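Local atomic coordinates of Na Glutathione S-transferase 1 (Necator americanus, PDB entry 2ON7), a protein that probably joins glutathione to electrophilic compounds, as a dimeric glutathione S-transferase of the human hookworm Necator americanus. Residues 116-119 and 120-124; 93-96 and 97-101; 158-161 and 162-166. All coordinates share one frame; numbering follows the deposited sequence.

All three contacts are local. Contacts 2 and 3 each lie within one helix of the helical domain; contact 1 takes in the N-cap and first turns of helix 117-141. Contacts 1 and 2, the latter on the preceding helix 82-109, have centres about 18 Å apart. They touch where Val124 CG1 packs on Glu101 O at 3.3 Å. Contact 2 also meets contact 3, on helix 155-168, about 13 Å between centres; Tyr95 OH lies 3.6 Å from His163 CB. Contacts 1 and 3 do not touch, their nearest atoms being about 11 Å apart. Contact 1 is on the surface, contact 2 reaches the second subunit, and contact 3 is buried against the thioredoxin-like domain, which in this family binds glutathione.

Contact 1 (116-119 and 120-124); sequences DVEQ and LKKEV
Glu118 and Lys121 form a salt bridge on the first turn of helix 117-141, in the all-helical domain of the glutathione S-transferase fold. Asp116 is the N-cap of this helix. Its OD1 accepts from Gln119 N at 3.2 Å, on the anti side of the carboxylate and 34° out of its plane. The i to i+4 backbone bonds of the helix begin at the same residue. Leu120 N donates to Asp116 O at 2.7 Å, and Lys121 N to Val117 O.

Lys121 can be followed outward. CB lies close to the backbone, 3.4 Å from Glu118 O. CG is anti to the backbone N (chi1 -171°), and the chain then bends at chi3, which lays it beside Glu118, both side chains pointing the same way. CE comes 3.1 Å from Glu118 OE1. NZ ends 2.6 Å from Glu118 OE1 and meets it from above the carboxylate plane, 43° out of it. The Lys121 side chain also touches Phe105 of helix 82-109, and Val171 and Glu173 of a loop.

Leu120 faces inward. Its CG packs 3.3 Å from Asp116 O, and its side chain also rests on Phe105 and Thr108 of helix 82-109. Leu120 thereby joins the first turn of helix 117-141 to the preceding helix.

Lys122 bends at chi3 and chi4 and turns back over the same turn. Its NZ gives a weak bond to Glu118 O at 3.3 Å and lies 3.9 Å from Glu118 CG.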
ATOM      1  N   ASP A 116      -0.598   8.877 -26.651  1.00 12.85           N
ATOM      2  CA  ASP A 116       0.416   8.332 -27.554  1.00 12.31           C
ATOM      3  C   ASP A 116       1.412   7.345 -26.920  1.00 12.41           C
ATOM      4  O   ASP A 116       2.332   7.740 -26.192  1.00 12.18           O
ATOM      5  CB  ASP A 116       1.165   9.428 -28.295  1.00 12.05           C
ATOM      6  CG  ASP A 116       2.067   8.867 -29.352  1.00 11.35           C
ATOM      7  OD1 ASP A 116       2.892   7.992 -29.003  1.00  9.47           O
ATOM      8  OD2 ASP A 116       1.937   9.272 -30.527  1.00  9.63           O
ATOM      9  N   VAL A 117       1.215   6.063 -27.252  1.00 12.20           N
ATOM     10  CA  VAL A 117       2.066   4.928 -26.853  1.00 11.87           C
ATOM     11  C   VAL A 117       3.587   5.153 -26.816  1.00 11.41           C
ATOM     12  O   VAL A 117       4.164   5.251 -25.738  1.00 10.61           O
ATOM     13  CB  VAL A 117       1.745   3.658 -27.690  1.00 12.02           C
ATOM     14  CG1 VAL A 117       0.507   2.940 -27.134  1.00 12.11           C
ATOM     15  CG2 VAL A 117       1.600   4.004 -29.209  1.00 13.70           C
ATOM     16  N   GLU A 118       4.232   5.232 -27.982  1.00 11.32           N
ATOM     17  CA  GLU A 118       5.697   5.320 -28.046  1.00 11.31           C
ATOM     18  C   GLU A 118       6.237   6.485 -27.182  1.00 10.67           C
ATOM     19  O   GLU A 118       7.288   6.369 -26.536  1.00  9.77           O
ATOM     20  CB  GLU A 118       6.156   5.436 -29.505  1.00 11.88           C
ATOM     21  CG  GLU A 118       7.382   4.572 -29.860  1.00 14.40           C
ATOM     22  CD  GLU A 118       7.087   3.067 -29.884  1.00 17.36           C
ATOM     23  OE1 GLU A 118       7.912   2.290 -29.349  1.00 16.38           O
ATOM     24  OE2 GLU A 118       6.035   2.662 -30.443  1.00 19.21           O
ATOM     25  N   GLN A 119       5.486   7.590 -27.175  1.00 10.12           N
ATOM     26  CA  GLN A 119       5.807   8.790 -26.400  1.00  9.43           C
ATOM     27  C   GLN A 119       5.594   8.584 -24.898  1.00  8.42           C
ATOM     28  O   GLN A 119       6.445   8.962 -24.088  1.00  8.32           O
ATOM     29  CB  GLN A 119       4.996   9.987 -26.917  1.00  9.74           C
ATOM     30  CG  GLN A 119       5.615  10.718 -28.142  1.00 11.47           C
ATOM     31  CD  GLN A 119       5.199  10.146 -29.514  1.00 13.26           C
ATOM     32  OE1 GLN A 119       4.686  10.873 -30.371  1.00 13.42           O
ATOM     33  NE2 GLN A 119       5.436   8.851 -29.725  1.00 14.02           N
ATOM     34  N   LEU A 120       4.458   7.995 -24.528  1.00  7.04           N
ATOM     35  CA  LEU A 120       4.237   7.585 -23.136  1.00  5.79           C
ATOM     36  C   LEU A 120       5.162   6.440 -22.671  1.00  5.23           C
ATOM     37  O   LEU A 120       5.383   6.283 -21.478  1.00  5.21           O
ATOM     38  CB  LEU A 120       2.749   7.276 -22.851  1.00  5.29           C
ATOM     39  CG  LEU A 120       1.715   8.417 -22.980  1.00  2.66           C
ATOM     40  CD1 LEU A 120       0.309   7.884 -23.263  1.00  2.00           C
ATOM     41  CD2 LEU A 120       1.709   9.286 -21.740  1.00  2.00           C
ATOM     42  N   LYS A 121       5.719   5.666 -23.598  1.00  4.75           N
ATOM     43  CA  LYS A 121       6.760   4.703 -23.254  1.00  5.00           C
ATOM     44  C   LYS A 121       8.024   5.405 -22.826  1.00  5.83           C
ATOM     45  O   LYS A 121       8.516   5.170 -21.720  1.00  6.74           O
ATOM     46  CB  LYS A 121       7.081   3.763 -24.407  1.00  4.67           C
ATOM     47  CG  LYS A 121       8.003   2.600 -24.022  1.00  2.99           C
ATOM     48  CD  LYS A 121       7.751   1.396 -24.903  1.00  2.00           C
ATOM     49  CE  LYS A 121       7.565   1.822 -26.344  1.00  2.00           C
ATOM     50  NZ  LYS A 121       7.653   0.692 -27.286  1.00  2.92           N
ATOM     51  N   LYS A 122       8.538   6.253 -23.715  1.00  6.57           N
ATOM     52  CA  LYS A 122       9.718   7.086 -23.465  1.00  7.38           C
ATOM     53  C   LYS A 122       9.671   7.880 -22.166  1.00  7.62           C
ATOM     54  O   LYS A 122      10.528   7.681 -21.298  1.00  8.20           O
ATOM     55  CB  LYS A 122       9.988   8.031 -24.636  1.00  6.69           C
ATOM     56  CG  LYS A 122      11.129   7.551 -25.508  1.00  8.32           C
ATOM     57  CD  LYS A 122      11.045   8.082 -26.943  1.00  9.06           C
ATOM     58  CE  LYS A 122      11.252   6.937 -27.939  1.00 10.34           C
ATOM     59  NZ  LYS A 122      10.318   5.763 -27.645  1.00  9.99           N
ATOM     60  N   GLU A 123       8.665   8.751 -22.035  1.00  7.49           N
ATOM     61  CA  GLU A 123       8.604   9.746 -20.956  1.00  7.87           C
ATOM     62  C   GLU A 123       8.037   9.273 -19.592  1.00  7.87           C
ATOM     63  O   GLU A 123       8.280   9.917 -18.562  1.00  7.54           O
ATOM     64  CB  GLU A 123       7.874  11.014 -21.443  1.00  7.85           C
ATOM     65  CG  GLU A 123       8.691  11.891 -22.434  1.00  8.57           C
ATOM     66  CD  GLU A 123       7.874  13.031 -23.043  1.00  8.66           C
ATOM     67  OE1 GLU A 123       8.464  14.092 -23.354  1.00  9.89           O
ATOM     68  OE2 GLU A 123       6.639  12.873 -23.207  1.00  9.37           O
ATOM     69  N   VAL A 124       7.318   8.150 -19.586  1.00  7.85           N
ATOM     70  CA  VAL A 124       6.612   7.690 -18.389  1.00  8.09           C
ATOM     71  C   VAL A 124       6.983   6.246 -17.999  1.00  8.07           C
ATOM     72  O   VAL A 124       7.533   6.043 -16.922  1.00  8.79           O
ATOM     73  CB  VAL A 124       5.047   7.939 -18.491  1.00  8.44           C
ATOM     74  CG1 VAL A 124       4.300   7.318 -17.341  1.00  8.14           C
ATOM     75  CG2 VAL A 124       4.737   9.446 -18.569  1.00  8.40           C
TER

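Contact 2 (93-96 and 97-101)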
ATOM      1  N   ASP A  93       4.620  -2.438  -1.907  1.00  7.30           N
ATOM      2  CA  ASP A  93       4.273  -1.017  -1.873  1.00  8.07           C
ATOM      3  C   ASP A  93       5.138  -0.190  -2.852  1.00  7.62           C
ATOM      4  O   ASP A  93       4.687   0.836  -3.414  1.00  6.77           O
ATOM      5  CB  ASP A  93       4.504  -0.435  -0.450  1.00  8.37           C
ATOM      6  CG  ASP A  93       3.348  -0.659   0.517  1.00  9.16           C
ATOM      7  OD1 ASP A  93       2.257  -1.147   0.117  1.00 13.18           O
ATOM      8  OD2 ASP A  93       3.532  -0.301   1.709  1.00  9.47           O
ATOM      9  N   GLN A  94       6.394  -0.600  -2.994  1.00  6.84           N
ATOM     10  CA  GLN A  94       7.307   0.040  -3.950  1.00  8.20           C
ATOM     11  C   GLN A  94       6.839  -0.257  -5.354  1.00  8.68           C
ATOM     12  O   GLN A  94       6.768   0.649  -6.185  1.00  8.50           O
ATOM     13  CB  GLN A  94       8.759  -0.458  -3.769  1.00  8.15           C
ATOM     14  CG  GLN A  94       9.816   0.249  -4.614  1.00  7.68           C
ATOM     15  CD  GLN A  94       9.967   1.737  -4.311  1.00  8.91           C
ATOM     16  OE1 GLN A  94       9.550   2.240  -3.236  1.00  9.91           O
ATOM     17  NE2 GLN A  94      10.590   2.457  -5.258  1.00  5.57           N
ATOM     18  N   TYR A  95       6.540  -1.538  -5.602  1.00  9.33           N
ATOM     19  CA  TYR A  95       5.828  -1.962  -6.802  1.00 10.59           C
ATOM     20  C   TYR A  95       4.534  -1.157  -7.103  1.00 10.65           C
ATOM     21  O   TYR A  95       4.283  -0.785  -8.236  1.00  9.79           O
ATOM     22  CB  TYR A  95       5.536  -3.456  -6.755  1.00 11.62           C
ATOM     23  CG  TYR A  95       4.553  -3.900  -7.800  1.00 14.53           C
ATOM     24  CD1 TYR A  95       4.959  -4.173  -9.110  1.00 16.98           C
ATOM     25  CD2 TYR A  95       3.209  -4.056  -7.479  1.00 16.26           C
ATOM     26  CE1 TYR A  95       4.020  -4.589 -10.077  1.00 18.49           C
ATOM     27  CE2 TYR A  95       2.285  -4.448  -8.414  1.00 17.65           C
ATOM     28  CZ  TYR A  95       2.692  -4.727  -9.708  1.00 17.12           C
ATOM     29  OH  TYR A  95       1.725  -5.115 -10.619  1.00 17.33           O
ATOM     30  N   SER A  96       3.709  -0.922  -6.092  1.00 11.75           N
ATOM     31  CA  SER A  96       2.490  -0.102  -6.267  1.00 12.79           C
ATOM     32  C   SER A  96       2.767   1.357  -6.622  1.00 11.37           C
ATOM     33  O   SER A  96       2.080   1.902  -7.468  1.00 12.25           O
ATOM     34  CB  SER A  96       1.615  -0.188  -5.025  1.00 12.86           C
ATOM     35  OG  SER A  96       1.592  -1.550  -4.699  1.00 17.87           O
ATOM     36  N   ASP A  97       3.764   1.971  -5.983  1.00 11.05           N
ATOM     37  CA  ASP A  97       4.226   3.332  -6.327  1.00 10.38           C
ATOM     38  C   ASP A  97       4.572   3.403  -7.828  1.00  9.70           C
ATOM     39  O   ASP A  97       4.188   4.361  -8.546  1.00  9.56           O
ATOM     40  CB  ASP A  97       5.515   3.726  -5.541  1.00 10.47           C
ATOM     41  CG  ASP A  97       5.278   4.003  -4.034  1.00 12.69           C
ATOM     42  OD1 ASP A  97       4.138   3.906  -3.543  1.00 15.14           O
ATOM     43  OD2 ASP A  97       6.264   4.313  -3.312  1.00 15.59           O
ATOM     44  N   TYR A  98       5.338   2.401  -8.265  1.00  7.33           N
ATOM     45  CA  TYR A  98       5.719   2.247  -9.638  1.00  6.94           C
ATOM     46  C   TYR A  98       4.474   2.241 -10.534  1.00  7.55           C
ATOM     47  O   TYR A  98       4.374   3.024 -11.482  1.00  7.47           O
ATOM     48  CB  TYR A  98       6.541   0.971  -9.784  1.00  6.65           C
ATOM     49  CG  TYR A  98       6.459   0.302 -11.127  1.00  4.71           C
ATOM     50  CD1 TYR A  98       7.171   0.795 -12.224  1.00  5.21           C
ATOM     51  CD2 TYR A  98       5.706  -0.842 -11.295  1.00  2.00           C
ATOM     52  CE1 TYR A  98       7.125   0.150 -13.466  1.00  3.71           C
ATOM     53  CE2 TYR A  98       5.644  -1.480 -12.510  1.00  2.47           C
ATOM     54  CZ  TYR A  98       6.343  -0.986 -13.599  1.00  4.59           C
ATOM     55  OH  TYR A  98       6.261  -1.643 -14.823  1.00  6.06           O
ATOM     56  N   ARG A  99       3.523   1.377 -10.189  1.00  7.58           N
ATOM     57  CA  ARG A  99       2.285   1.247 -10.890  1.00  7.66           C
ATOM     58  C   ARG A  99       1.531   2.577 -10.990  1.00  8.15           C
ATOM     59  O   ARG A  99       0.973   2.842 -12.042  1.00  8.98           O
ATOM     60  CB  ARG A  99       1.416   0.159 -10.228  1.00  7.17           C
ATOM     61  CG  ARG A  99       1.699  -1.275 -10.714  1.00  5.79           C
ATOM     62  CD  ARG A  99       1.441  -1.371 -12.199  1.00  9.32           C
ATOM     63  NE  ARG A  99       1.093  -2.719 -12.592  1.00 16.21           N
ATOM     64  CZ  ARG A  99       0.024  -3.073 -13.286  1.00 16.16           C
ATOM     65  NH1 ARG A  99      -0.848  -2.179 -13.741  1.00 13.77           N
ATOM     66  NH2 ARG A  99      -0.137  -4.357 -13.559  1.00 22.94           N
ATOM     67  N   VAL A 100       1.509   3.388  -9.914  1.00  7.76           N
ATOM     68  CA  VAL A 100       0.972   4.782  -9.940  1.00  7.47           C
ATOM     69  C   VAL A 100       1.729   5.685 -10.952  1.00  7.52           C
ATOM     70  O   VAL A 100       1.118   6.472 -11.694  1.00  7.05           O
ATOM     71  CB  VAL A 100       0.962   5.442  -8.472  1.00  7.84           C
ATOM     72  CG1 VAL A 100       0.930   6.971  -8.504  1.00  6.16           C
ATOM     73  CG2 VAL A 100      -0.191   4.911  -7.619  1.00  6.66           C
ATOM     74  N   GLU A 101       3.062   5.587 -10.950  1.00  7.61           N
ATOM     75  CA  GLU A 101       3.907   6.283 -11.929  1.00  7.64           C
ATOM     76  C   GLU A 101       3.485   5.999 -13.360  1.00  7.92           C
ATOM     77  O   GLU A 101       3.462   6.921 -14.198  1.00  8.41           O
ATOM     78  CB  GLU A 101       5.368   5.876 -11.774  1.00  7.24           C
ATOM     79  CG  GLU A 101       6.178   6.776 -10.872  1.00  9.14           C
ATOM     80  CD  GLU A 101       7.340   6.057 -10.212  1.00 10.88           C
ATOM     81  OE1 GLU A 101       7.750   6.494  -9.122  1.00 11.45           O
ATOM     82  OE2 GLU A 101       7.826   5.041 -10.756  1.00 12.02           O
TER
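Tyr95 and Arg99 lie side by side, one turn apart on helix 82-109. This long helix of the glutathione S-transferase helical domain has one side at the dimer interface. Tyr95 CG is anti to the backbone N (chi1 167°), which sends the ring along the helix toward Arg99. Arg99 bends at chi2 and lays its CG over one face of that ring, offset toward the rim and 4.1 Å from the centroid, a CH-pi contact. Further on, Arg99 NE donates to Tyr95 OH at 3.2 Å. This bond is bent, 135° at the hydrogen, and the hydroxyl oxygen sits out of the guanidinium plane. Ring and guanidinium are steeply inclined, 77° between planes. Tyr95 also meets the His163 ring edge-to-face, and Arg99 makes a cation-pi contact with Phe106.

The carboxylate of Asp97 is at the dimer interface. Its OD2 is hydrogen-bonded to Gln63 NE2 of the second subunit. That same amide gives a weak bond to Gln94 OE1, which lies 3.9 Å from Asp97 OD2. One amide group thus bridges two residues of this helix across the interface.

Ser96 is held through its backbone as well as its side chain. OG is hydrogen-bonded to Ala92 O, one turn back. Ser96 O accepts from Val100 N at 2.9 Å, and Val100 CG2 lies 3.8 Å from Ser96 O.

Contact 3 (158-161 and 162-166)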
ATOM      1  N   LEU A 158       5.089 -13.083  -6.928  1.00  9.24           N
ATOM      2  CA  LEU A 158       3.998 -13.291  -7.867  1.00  9.95           C
ATOM      3  C   LEU A 158       3.566 -11.999  -8.499  1.00  9.79           C
ATOM      4  O   LEU A 158       3.416 -11.914  -9.718  1.00  9.60           O
ATOM      5  CB  LEU A 158       2.808 -13.930  -7.141  1.00  9.82           C
ATOM      6  CG  LEU A 158       3.022 -15.140  -6.249  1.00  9.96           C
ATOM      7  CD1 LEU A 158       1.722 -15.385  -5.488  1.00  7.15           C
ATOM      8  CD2 LEU A 158       3.382 -16.359  -7.110  1.00  9.78           C
ATOM      9  N   LEU A 159       3.362 -10.998  -7.654  1.00 10.09           N
ATOM     10  CA  LEU A 159       3.082  -9.650  -8.107  1.00 10.39           C
ATOM     11  C   LEU A 159       3.979  -9.220  -9.247  1.00 10.00           C
ATOM     12  O   LEU A 159       3.492  -8.800 -10.319  1.00 11.40           O
ATOM     13  CB  LEU A 159       3.262  -8.665  -6.956  1.00 10.30           C
ATOM     14  CG  LEU A 159       2.100  -8.323  -6.030  1.00 12.45           C
ATOM     15  CD1 LEU A 159       2.571  -7.186  -5.097  1.00  8.51           C
ATOM     16  CD2 LEU A 159       0.752  -7.973  -6.807  1.00  8.73           C
ATOM     17  N   VAL A 160       5.277  -9.318  -8.994  1.00  8.87           N
ATOM     18  CA  VAL A 160       6.358  -8.834  -9.878  1.00  8.59           C
ATOM     19  C   VAL A 160       6.610  -9.764 -11.078  1.00  8.74           C
ATOM     20  O   VAL A 160       6.748  -9.299 -12.215  1.00  8.84           O
ATOM     21  CB  VAL A 160       7.691  -8.659  -9.057  1.00  8.27           C
ATOM     22  CG1 VAL A 160       8.848  -8.245  -9.919  1.00  6.64           C
ATOM     23  CG2 VAL A 160       7.492  -7.699  -7.885  1.00  6.37           C
ATOM     24  N   SER A 161       6.687 -11.072 -10.837  1.00  8.64           N
ATOM     25  CA  SER A 161       6.806 -12.003 -11.963  1.00  8.60           C
ATOM     26  C   SER A 161       5.592 -11.898 -12.934  1.00  8.33           C
ATOM     27  O   SER A 161       5.755 -11.714 -14.118  1.00  8.83           O
ATOM     28  CB  SER A 161       7.051 -13.419 -11.482  1.00  7.89           C
ATOM     29  OG  SER A 161       5.952 -13.906 -10.787  1.00  6.55           O
ATOM     30  N   GLU A 162       4.382 -11.968 -12.412  1.00  8.56           N
ATOM     31  CA  GLU A 162       3.179 -11.811 -13.224  1.00  8.32           C
ATOM     32  C   GLU A 162       3.071 -10.458 -13.969  1.00  7.58           C
ATOM     33  O   GLU A 162       2.622 -10.394 -15.117  1.00  8.26           O
ATOM     34  CB  GLU A 162       1.937 -12.048 -12.345  1.00  8.75           C
ATOM     35  CG  GLU A 162       0.592 -11.713 -13.018  1.00  9.86           C
ATOM     36  CD  GLU A 162       0.334 -12.615 -14.213  1.00 11.79           C
ATOM     37  OE1 GLU A 162       0.556 -13.852 -14.103  1.00  8.82           O
ATOM     38  OE2 GLU A 162      -0.086 -12.084 -15.259  1.00 14.15           O
ATOM     39  N   HIS A 163       3.458  -9.373 -13.330  1.00  7.29           N
ATOM     40  CA  HIS A 163       3.447  -8.092 -14.029  1.00  7.50           C
ATOM     41  C   HIS A 163       4.417  -8.039 -15.207  1.00  6.91           C
ATOM     42  O   HIS A 163       4.068  -7.551 -16.272  1.00  8.16           O
ATOM     43  CB  HIS A 163       3.708  -6.935 -13.079  1.00  7.64           C
ATOM     44  CG  HIS A 163       3.750  -5.606 -13.760  1.00  7.44           C
ATOM     45  ND1 HIS A 163       4.932  -4.946 -14.033  1.00  3.47           N
ATOM     46  CD2 HIS A 163       2.754  -4.825 -14.249  1.00  7.22           C
ATOM     47  CE1 HIS A 163       4.657  -3.801 -14.631  1.00  3.20           C
ATOM     48  NE2 HIS A 163       3.347  -3.704 -14.781  1.00  3.97           N
ATOM     49  N   ASN A 164       5.618  -8.563 -15.020  1.00  6.20           N
ATOM     50  CA  ASN A 164       6.632  -8.594 -16.054  1.00  5.80           C
ATOM     51  C   ASN A 164       6.179  -9.396 -17.277  1.00  4.98           C
ATOM     52  O   ASN A 164       6.358  -8.977 -18.427  1.00  3.99           O
ATOM     53  CB  ASN A 164       7.942  -9.144 -15.471  1.00  6.27           C
ATOM     54  CG  ASN A 164       8.560  -8.197 -14.467  1.00  8.61           C
ATOM     55  OD1 ASN A 164       9.498  -8.557 -13.724  1.00  8.82           O
ATOM     56  ND2 ASN A 164       8.052  -6.947 -14.453  1.00 10.17           N
ATOM     57  N   ALA A 165       5.573 -10.541 -16.990  1.00  4.60           N
ATOM     58  CA  ALA A 165       5.040 -11.434 -17.985  1.00  4.54           C
ATOM     59  C   ALA A 165       3.995 -10.684 -18.820  1.00  4.12           C
ATOM     60  O   ALA A 165       4.120 -10.577 -20.025  1.00  3.64           O
ATOM     61  CB  ALA A 165       4.462 -12.618 -17.297  1.00  4.44           C
ATOM     62  N   THR A 166       2.994 -10.116 -18.160  1.00  5.23           N
ATOM     63  CA  THR A 166       2.013  -9.212 -18.814  1.00  5.50           C
ATOM     64  C   THR A 166       2.668  -8.089 -19.666  1.00  6.17           C
ATOM     65  O   THR A 166       2.338  -7.938 -20.845  1.00  6.54           O
ATOM     66  CB  THR A 166       1.065  -8.595 -17.756  1.00  5.99           C
ATOM     67  OG1 THR A 166       0.327  -9.636 -17.115  1.00  5.29           O
ATOM     68  CG2 THR A 166       0.091  -7.572 -18.388  1.00  6.47           C
TER
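Glu162 O takes two bonds from Thr166, while Glu162 N reaches back to Leu158 O at 2.9 Å. Thr166 N and Thr166 OG1 each donate to Glu162 O at 3.1 Å, from opposite faces of its carbonyl plane. The hydroxyl thus folds back on its own helix. It is also bonded to Arg12 NH2.

The Glu162 carboxylate is buried and heavily bridged. OE2 pairs with Arg12 NE, and OE1 with Arg189 and Arg201. These arginines probably keep the acid ionised.

Val160 and Asn164 run alongside each other, with CG1 of Val160 3.9 Å from Asn164 OD1. Asn164 CG is anti to the carbonyl carbon (chi1 -68°). This brings the amide back beside the preceding turn, CG 3.1 Å from Val160 O.

Leu158 packs on Gln20, Ile21 and Leu24 of helix 16-25. Leu159 reaches Cys17 there, which is disulfide-bonded to Cys68, and also Ala92 and Tyr95 of helix 82-109. Asn164 packs on Val181 and Met185 of helix 179-189. Helix 155-168 is thus a core helix of the helical domain, packed against helices 82-109 and 179-189 and against helix 16-25 of the thioredoxin-like domain, as in the glutathione S-transferase fold.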